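Local coordinates for protein phospholipase C-beta (PLC-beta) (Sepia officinalis, PDB 3QR0) that is a multidomain protein of the phospholipase C-beta class that joins PH, EF-hand, TIM-barrel and C2 domains and holds a calcium ion in its barrel domain, at residues A[366-371]-A[415-420]; A[339-344]-A[379-384]. All coordinates share one frame; numbering follows the deposited sequence.

From the N terminus, 339-344 comes first, in the loop between strand 332-334 and helix 354-361. The chain then runs through that helix into 366-371, turns back to 379-384, and after helix 393-403 reaches 415-420. Contact 2 therefore closes a loop around helix 354-361 and strand 366-372, while contact 1 closes one that takes in strand 380-381 and helix 393-403. The segments alternate along the chain, so the two loops cross. The contact centres lie about 9 Å apart, and both contacts reach one sheet, where strand 366-372 runs between 380-381 and 412-418. Calcium joins them: contact 1 contributes Glu368, Asp370 and Glu417, contact 2 Asn339, and waters 2 and 3 belong to both.

Contact 1. Residues A[366-371]-A[415-420]. With CA (calcium ion), chain B.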
ATOM      1  N   CYS A 366      -0.367  -3.018  13.961  1.00 22.65           N
ATOM      2  CA  CYS A 366      -0.366  -2.431  15.295  1.00 23.17           C
ATOM      3  C   CYS A 366      -1.368  -1.288  15.345  1.00 22.81           C
ATOM      4  O   CYS A 366      -1.283  -0.341  14.557  1.00 22.42           O
ATOM      5  CB  CYS A 366       1.030  -1.944  15.681  1.00 23.46           C
ATOM      6  SG  CYS A 366       1.150  -1.265  17.381  1.00 26.76           S
ATOM      7  N   LEU A 367      -2.312  -1.399  16.271  1.00 22.55           N
ATOM      8  CA  LEU A 367      -3.440  -0.485  16.375  1.00 22.92           C
ATOM      9  C   LEU A 367      -3.469   0.133  17.754  1.00 23.18           C
ATOM     10  O   LEU A 367      -2.864  -0.398  18.695  1.00 23.84           O
ATOM     11  CB  LEU A 367      -4.755  -1.235  16.161  1.00 23.04           C
ATOM     12  CG  LEU A 367      -4.822  -2.267  15.041  1.00 23.47           C
ATOM     13  CD1 LEU A 367      -6.144  -3.027  15.128  1.00 23.49           C
ATOM     14  CD2 LEU A 367      -4.656  -1.618  13.681  1.00 22.66           C
ATOM     15  N   GLU A 368      -4.193   1.239  17.883  1.00 22.94           N
ATOM     16  CA  GLU A 368      -4.348   1.898  19.165  1.00 23.20           C
ATOM     17  C   GLU A 368      -5.816   1.996  19.574  1.00 23.14           C
ATOM     18  O   GLU A 368      -6.681   2.315  18.755  1.00 23.19           O
ATOM     19  CB  GLU A 368      -3.725   3.285  19.117  1.00 23.47           C
ATOM     20  CG  GLU A 368      -3.700   3.998  20.465  1.00 24.68           C
ATOM     21  CD  GLU A 368      -2.848   5.243  20.445  1.00 26.18           C
ATOM     22  OE1 GLU A 368      -2.344   5.594  19.359  1.00 28.58           O
ATOM     23  OE2 GLU A 368      -2.687   5.883  21.506  1.00 26.44           O
ATOM     24  N   LEU A 369      -6.072   1.712  20.845  1.00 23.11           N
ATOM     25  CA  LEU A 369      -7.398   1.800  21.436  1.00 23.19           C
ATOM     26  C   LEU A 369      -7.282   2.656  22.695  1.00 23.36           C
ATOM     27  O   LEU A 369      -6.632   2.251  23.666  1.00 23.64           O
ATOM     28  CB  LEU A 369      -7.932   0.404  21.792  1.00 23.42           C
ATOM     29  CG  LEU A 369      -8.249  -0.613  20.678  1.00 23.42           C
ATOM     30  CD1 LEU A 369      -7.000  -1.118  19.949  1.00 22.68           C
ATOM     31  CD2 LEU A 369      -9.015  -1.805  21.252  1.00 23.07           C
ATOM     32  N   ASP A 370      -7.885   3.846  22.657  1.00 23.08           N
ATOM     33  CA  ASP A 370      -7.937   4.750  23.808  1.00 23.15           C
ATOM     34  C   ASP A 370      -9.215   4.463  24.575  1.00 23.77           C
ATOM     35  O   ASP A 370     -10.304   4.867  24.149  1.00 23.41           O
ATOM     36  CB  ASP A 370      -7.950   6.220  23.362  1.00 22.90           C
ATOM     37  CG  ASP A 370      -6.615   6.699  22.829  1.00 22.14           C
ATOM     38  OD1 ASP A 370      -5.682   5.890  22.635  1.00 21.47           O
ATOM     39  OD2 ASP A 370      -6.494   7.915  22.576  1.00 22.83           O
ATOM     40  N   CYS A 371      -9.082   3.793  25.719  1.00 24.56           N
ATOM     41  CA  CYS A 371     -10.238   3.298  26.464  1.00 25.78           C
ATOM     42  C   CYS A 371     -10.616   4.219  27.627  1.00 26.36           C
ATOM     43  O   CYS A 371      -9.767   4.580  28.440  1.00 26.53           O
ATOM     44  CB  CYS A 371      -9.960   1.885  26.977  1.00 26.15           C
ATOM     45  SG  CYS A 371      -9.405   0.763  25.674  1.00 28.77           S
ATOM     46  N   SER A 415      -2.280  -1.553  21.018  1.00 21.79           N
ATOM     47  CA  SER A 415      -1.760  -0.582  21.968  1.00 22.55           C
ATOM     48  C   SER A 415      -2.935   0.026  22.729  1.00 23.24           C
ATOM     49  O   SER A 415      -3.708   0.818  22.172  1.00 23.09           O
ATOM     50  CB  SER A 415      -0.953   0.499  21.236  1.00 22.18           C
ATOM     51  OG  SER A 415      -0.477   1.487  22.138  1.00 23.65           O
ATOM     52  N   PHE A 416      -3.079  -0.376  23.990  1.00 24.25           N
ATOM     53  CA  PHE A 416      -4.107   0.154  24.877  1.00 25.06           C
ATOM     54  C   PHE A 416      -3.595   1.399  25.598  1.00 25.47           C
ATOM     55  O   PHE A 416      -2.565   1.364  26.265  1.00 26.05           O
ATOM     56  CB  PHE A 416      -4.523  -0.885  25.923  1.00 25.76           C
ATOM     57  CG  PHE A 416      -5.511  -1.906  25.420  1.00 26.92           C
ATOM     58  CD1 PHE A 416      -6.752  -2.044  26.023  1.00 29.01           C
ATOM     59  CD2 PHE A 416      -5.199  -2.731  24.347  1.00 28.09           C
ATOM     60  CE1 PHE A 416      -7.671  -2.996  25.562  1.00 29.61           C
ATOM     61  CE2 PHE A 416      -6.107  -3.677  23.877  1.00 28.31           C
ATOM     62  CZ  PHE A 416      -7.343  -3.809  24.488  1.00 29.26           C
ATOM     63  N   GLU A 417      -4.316   2.501  25.451  1.00 25.25           N
ATOM     64  CA  GLU A 417      -4.138   3.651  26.320  1.00 25.75           C
ATOM     65  C   GLU A 417      -5.327   3.591  27.269  1.00 26.29           C
ATOM     66  O   GLU A 417      -6.449   3.942  26.909  1.00 26.13           O
ATOM     67  CB  GLU A 417      -4.117   4.945  25.517  1.00 25.44           C
ATOM     68  CG  GLU A 417      -3.622   6.139  26.291  1.00 26.20           C
ATOM     69  CD  GLU A 417      -3.872   7.440  25.556  1.00 26.29           C
ATOM     70  OE1 GLU A 417      -3.389   7.582  24.413  1.00 25.31           O
ATOM     71  OE2 GLU A 417      -4.558   8.315  26.121  1.00 27.07           O
ATOM     72  N   ASN A 418      -5.068   3.105  28.477  1.00 26.84           N
ATOM     73  CA  ASN A 418      -6.120   2.675  29.390  1.00 27.42           C
ATOM     74  C   ASN A 418      -6.457   3.741  30.432  1.00 27.70           C
ATOM     75  O   ASN A 418      -5.623   4.083  31.261  1.00 28.28           O
ATOM     76  CB  ASN A 418      -5.645   1.393  30.074  1.00 28.00           C
ATOM     77  CG  ASN A 418      -6.770   0.584  30.658  1.00 29.44           C
ATOM     78  OD1 ASN A 418      -7.848   1.101  30.958  1.00 30.98           O
ATOM     79  ND2 ASN A 418      -6.516  -0.710  30.849  1.00 31.14           N
ATOM     80  N   HIS A 419      -7.680   4.264  30.386  1.00 27.66           N
ATOM     81  CA  HIS A 419      -8.132   5.246  31.377  1.00 28.19           C
ATOM     82  C   HIS A 419      -9.322   4.750  32.193  1.00 28.78           C
ATOM     83  O   HIS A 419      -9.953   5.526  32.902  1.00 29.15           O
ATOM     84  CB  HIS A 419      -8.487   6.566  30.691  1.00 27.91           C
ATOM     85  CG  HIS A 419      -7.363   7.142  29.896  1.00 27.16           C
ATOM     86  ND1 HIS A 419      -6.410   7.966  30.452  1.00 28.20           N
ATOM     87  CD2 HIS A 419      -7.019   6.986  28.597  1.00 26.99           C
ATOM     88  CE1 HIS A 419      -5.531   8.303  29.525  1.00 27.91           C
ATOM     89  NE2 HIS A 419      -5.879   7.723  28.390  1.00 27.50           N
ATOM     90  N   CYS A 420      -9.617   3.456  32.109  1.00 28.72           N
ATOM     91  CA  CYS A 420     -10.831   2.918  32.716  1.00 29.39           C
ATOM     92  C   CYS A 420     -10.672   2.610  34.201  1.00 29.95           C
ATOM     93  O   CYS A 420      -9.582   2.290  34.670  1.00 29.82           O
ATOM     94  CB  CYS A 420     -11.274   1.649  31.986  1.00 29.21           C
ATOM     95  SG  CYS A 420     -11.995   1.960  30.381  1.00 29.58           S
TER
HETATM   96 CA    CA B1000      -4.009   7.749  22.128  1.00 22.54          CA
HETATM   97  O   HOH W   1      -1.454   3.650  23.081  1.00 27.92           O
HETATM   98  O   HOH W   2      -4.215  10.176  22.460  1.00 20.83           O
HETATM   99  O   HOH W   3      -2.027   8.954  21.385  1.00 21.27           O
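Two neighbouring parallel strands of the TIM barrel, in its X half, carry this contact, with local axes 4.8 Å apart and only 14° from parallel. Five backbone hydrogen bonds join the pair: Ser415 N gives to Leu367 O, Leu369 N to Ser415 O, Glu417 N to Leu369 O, Cys371 N to Glu417 O, and His419 N to Cys371 O. Glu368, Asp370, Ser415 and Glu417 point to one face, where the acidic groups gather round the calcium ion.

Glu417 shows how the site is built. Its CB packs 3.4 Å from Asp370 OD1. CG lies anti to the backbone N (chi1 -167°) and the chain stays extended, so CD is delivered beside the metal. There the two oxygens divide their work: OE1 binds calcium at 2.4 Å, while OE2 turns to the protein, taking His419 NE2 on its anti lone pair at 2.7 Å in a nearly straight bond (167°). Thr503 OG1 is a second partner of OE2, so the carboxylate's rotation is well fixed.

Asp370 runs alongside and chelates, its OD1 and OD2 each 2.5 Å from calcium, with OD2 also bonded to Tyr341 OH. Glu368 uses OE2 alone for the metal, at 2.4 Å, and sends OE1 into a salt bridge with Arg570. Such close carboxylate oxygens would repel one another; the shared cation probably offsets this.

On the other face Leu369 and Phe416 lie side by side, and Cys371 SG approaches Phe416 CD1 obliquely at 3.9 Å, a sulfur-aromatic contact packed against helices 393-403 and 422-436. Back on the metal face, Ser415 OG is bonded to Lys469 NZ and sits 2.6 Å from water 1, which donates to Glu368 OE2.

Contact 2. Residues A[339-344]-A[379-384]; sequences NTYLTG and PIITHG. With CA (calcium ion), chain B.
This is a loop packed against strand 380-381 and the residues next to it within the barrel domain, side chains of the turn within 339-344 resting on Ile381, Thr382 and His383, with no direct hydrogen bond between the two segments. The turn is type I, from Asn339 to Leu342, closed by Leu342 N giving to Asn339 O at 3.0 Å.

Tyr341 does most of the touching. Its CG takes the crowded position between backbone N and carbonyl carbon (chi1 57°), which directs the ring at the other segment. Ile381 CG2 presses obliquely on the ring, 3.4 Å from Tyr341 CG, and Thr382 N stands over one face. At the tip, Tyr341 OH lies 3.3 Å from His383 CA, with its hydrogen bond going to Asp370.

Asn339 crosses His383 at about a right angle: ND2 sits 4.1 Å above the centre of the His383 ring, the amide and ring planes 60° apart. Gln346 fixes both groups, bonding Asn339 ND2 and, through its O, His383 ND1. Asn339 ND2 also donates to water 2, a calcium ligand, while Asn339 OD1 binds the ion at 2.3 Å. Together with Glu368, Asp370 and Glu417, Asn339 completes the protein ligands of the TIM-barrel calcium site.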
ATOM      1  N   ASN A 339      -3.883   6.410  17.112  1.00 23.47           N
ATOM      2  CA  ASN A 339      -5.296   6.758  17.428  1.00 23.28           C
ATOM      3  C   ASN A 339      -6.208   6.283  16.304  1.00 22.84           C
ATOM      4  O   ASN A 339      -6.876   7.072  15.625  1.00 22.87           O
ATOM      5  CB  ASN A 339      -5.490   8.268  17.700  1.00 23.50           C
ATOM      6  CG  ASN A 339      -5.049   8.700  19.109  1.00 23.91           C
ATOM      7  OD1 ASN A 339      -4.705   7.877  19.963  1.00 21.46           O
ATOM      8  ND2 ASN A 339      -5.071  10.011  19.352  1.00 23.77           N
ATOM      9  N   THR A 340      -6.202   4.969  16.130  1.00 22.68           N
ATOM     10  CA  THR A 340      -6.789   4.292  14.980  1.00 22.35           C
ATOM     11  C   THR A 340      -8.280   4.578  14.824  1.00 22.07           C
ATOM     12  O   THR A 340      -8.795   4.646  13.704  1.00 22.25           O
ATOM     13  CB  THR A 340      -6.582   2.769  15.127  1.00 22.44           C
ATOM     14  OG1 THR A 340      -5.207   2.509  15.439  1.00 22.87           O
ATOM     15  CG2 THR A 340      -6.981   2.023  13.850  1.00 22.27           C
ATOM     16  N   TYR A 341      -8.955   4.745  15.960  1.00 21.62           N
ATOM     17  CA  TYR A 341     -10.386   5.051  16.015  1.00 21.34           C
ATOM     18  C   TYR A 341     -10.802   6.357  15.321  1.00 21.14           C
ATOM     19  O   TYR A 341     -11.961   6.500  14.941  1.00 20.80           O
ATOM     20  CB  TYR A 341     -10.882   5.054  17.482  1.00 21.66           C
ATOM     21  CG  TYR A 341     -10.146   6.027  18.380  1.00 21.60           C
ATOM     22  CD1 TYR A 341     -10.632   7.316  18.583  1.00 21.04           C
ATOM     23  CD2 TYR A 341      -8.966   5.659  19.026  1.00 19.72           C
ATOM     24  CE1 TYR A 341      -9.964   8.216  19.395  1.00 20.98           C
ATOM     25  CE2 TYR A 341      -8.288   6.551  19.830  1.00 20.77           C
ATOM     26  CZ  TYR A 341      -8.795   7.832  20.017  1.00 21.02           C
ATOM     27  OH  TYR A 341      -8.130   8.726  20.815  1.00 20.54           O
ATOM     28  N   LEU A 342      -9.872   7.298  15.149  1.00 20.92           N
ATOM     29  CA  LEU A 342     -10.190   8.601  14.558  1.00 20.97           C
ATOM     30  C   LEU A 342     -10.161   8.575  13.029  1.00 20.74           C
ATOM     31  O   LEU A 342      -9.206   8.079  12.421  1.00 19.83           O
ATOM     32  CB  LEU A 342      -9.227   9.676  15.078  1.00 21.50           C
ATOM     33  CG  LEU A 342      -9.318   9.956  16.579  1.00 22.29           C
ATOM     34  CD1 LEU A 342      -8.227  10.928  17.019  1.00 23.46           C
ATOM     35  CD2 LEU A 342     -10.706  10.477  16.969  1.00 22.72           C
ATOM     36  N   THR A 343     -11.206   9.115  12.408  1.00 21.18           N
ATOM     37  CA  THR A 343     -11.282   9.156  10.951  1.00 21.30           C
ATOM     38  C   THR A 343     -10.984  10.537  10.371  1.00 21.26           C
ATOM     39  O   THR A 343     -10.978  10.696   9.152  1.00 20.63           O
ATOM     40  CB  THR A 343     -12.648   8.677  10.449  1.00 21.93           C
ATOM     41  OG1 THR A 343     -13.677   9.533  10.959  1.00 22.51           O
ATOM     42  CG2 THR A 343     -12.884   7.232  10.895  1.00 22.50           C
ATOM     43  N   GLY A 344     -10.728  11.520  11.236  1.00 21.42           N
ATOM     44  CA  GLY A 344     -10.351  12.863  10.791  1.00 21.59           C
ATOM     45  C   GLY A 344      -9.509  13.634  11.798  1.00 21.64           C
ATOM     46  O   GLY A 344      -8.445  13.171  12.214  1.00 21.01           O
ATOM     47  N   PRO A 379     -17.396   0.284  28.654  1.00 29.20           N
ATOM     48  CA  PRO A 379     -16.255   1.072  28.189  1.00 28.20           C
ATOM     49  C   PRO A 379     -16.403   1.568  26.759  1.00 26.95           C
ATOM     50  O   PRO A 379     -17.013   0.898  25.921  1.00 26.28           O
ATOM     51  CB  PRO A 379     -15.076   0.091  28.296  1.00 27.94           C
ATOM     52  CG  PRO A 379     -15.691  -1.247  28.252  1.00 28.29           C
ATOM     53  CD  PRO A 379     -17.003  -1.105  28.949  1.00 29.14           C
ATOM     54  N   ILE A 380     -15.830   2.738  26.501  1.00 26.17           N
ATOM     55  CA  ILE A 380     -15.888   3.359  25.188  1.00 25.37           C
ATOM     56  C   ILE A 380     -14.490   3.678  24.705  1.00 24.42           C
ATOM     57  O   ILE A 380     -13.534   3.657  25.481  1.00 24.61           O
ATOM     58  CB  ILE A 380     -16.715   4.662  25.208  1.00 25.87           C
ATOM     59  CG1 ILE A 380     -16.061   5.706  26.124  1.00 26.22           C
ATOM     60  CG2 ILE A 380     -18.152   4.371  25.633  1.00 26.16           C
ATOM     61  CD1 ILE A 380     -16.786   7.020  26.170  1.00 28.61           C
ATOM     62  N   ILE A 381     -14.389   3.964  23.415  1.00 23.55           N
ATOM     63  CA  ILE A 381     -13.152   4.438  22.801  1.00 22.55           C
ATOM     64  C   ILE A 381     -13.380   5.835  22.247  1.00 22.42           C
ATOM     65  O   ILE A 381     -14.357   6.079  21.535  1.00 22.25           O
ATOM     66  CB  ILE A 381     -12.681   3.496  21.684  1.00 21.97           C
ATOM     67  CG1 ILE A 381     -12.193   2.178  22.290  1.00 22.26           C
ATOM     68  CG2 ILE A 381     -11.567   4.148  20.846  1.00 20.54           C
ATOM     69  CD1 ILE A 381     -11.812   1.118  21.256  1.00 21.14           C
ATOM     70  N   THR A 382     -12.478   6.751  22.589  1.00 22.53           N
ATOM     71  CA  THR A 382     -12.559   8.132  22.131  1.00 22.67           C
ATOM     72  C   THR A 382     -11.262   8.861  22.471  1.00 22.78           C
ATOM     73  O   THR A 382     -10.408   8.318  23.181  1.00 22.75           O
ATOM     74  CB  THR A 382     -13.761   8.884  22.778  1.00 23.25           C
ATOM     75  OG1 THR A 382     -13.985  10.121  22.089  1.00 23.47           O
ATOM     76  CG2 THR A 382     -13.519   9.164  24.264  1.00 23.41           C
ATOM     77  N   HIS A 383     -11.114  10.080  21.960  1.00 22.69           N
ATOM     78  CA  HIS A 383      -9.997  10.938  22.348  1.00 22.94           C
ATOM     79  C   HIS A 383     -10.453  11.780  23.534  1.00 23.72           C
ATOM     80  O   HIS A 383     -11.283  12.680  23.390  1.00 23.60           O
ATOM     81  CB  HIS A 383      -9.539  11.820  21.177  1.00 22.77           C
ATOM     82  CG  HIS A 383      -8.179  12.426  21.366  1.00 23.41           C
ATOM     83  ND1 HIS A 383      -7.665  13.377  20.511  1.00 23.32           N
ATOM     84  CD2 HIS A 383      -7.226  12.212  22.306  1.00 24.49           C
ATOM     85  CE1 HIS A 383      -6.455  13.725  20.915  1.00 24.21           C
ATOM     86  NE2 HIS A 383      -6.164  13.033  22.004  1.00 25.10           N
ATOM     87  N   GLY A 384      -9.923  11.467  24.713  1.00 24.23           N
ATOM     88  CA  GLY A 384     -10.357  12.105  25.949  1.00 25.34           C
ATOM     89  C   GLY A 384     -10.186  13.614  25.989  1.00 26.08           C
ATOM     90  O   GLY A 384      -9.225  14.152  25.439  1.00 25.59           O
TER
HETATM   91 CA    CA B1000      -4.009   7.749  22.128  1.00 22.54          CA
HETATM   92  O   HOH W   2      -4.215  10.176  22.460  1.00 20.83           O
HETATM   93  O   HOH W   3      -2.027   8.954  21.385  1.00 21.27           O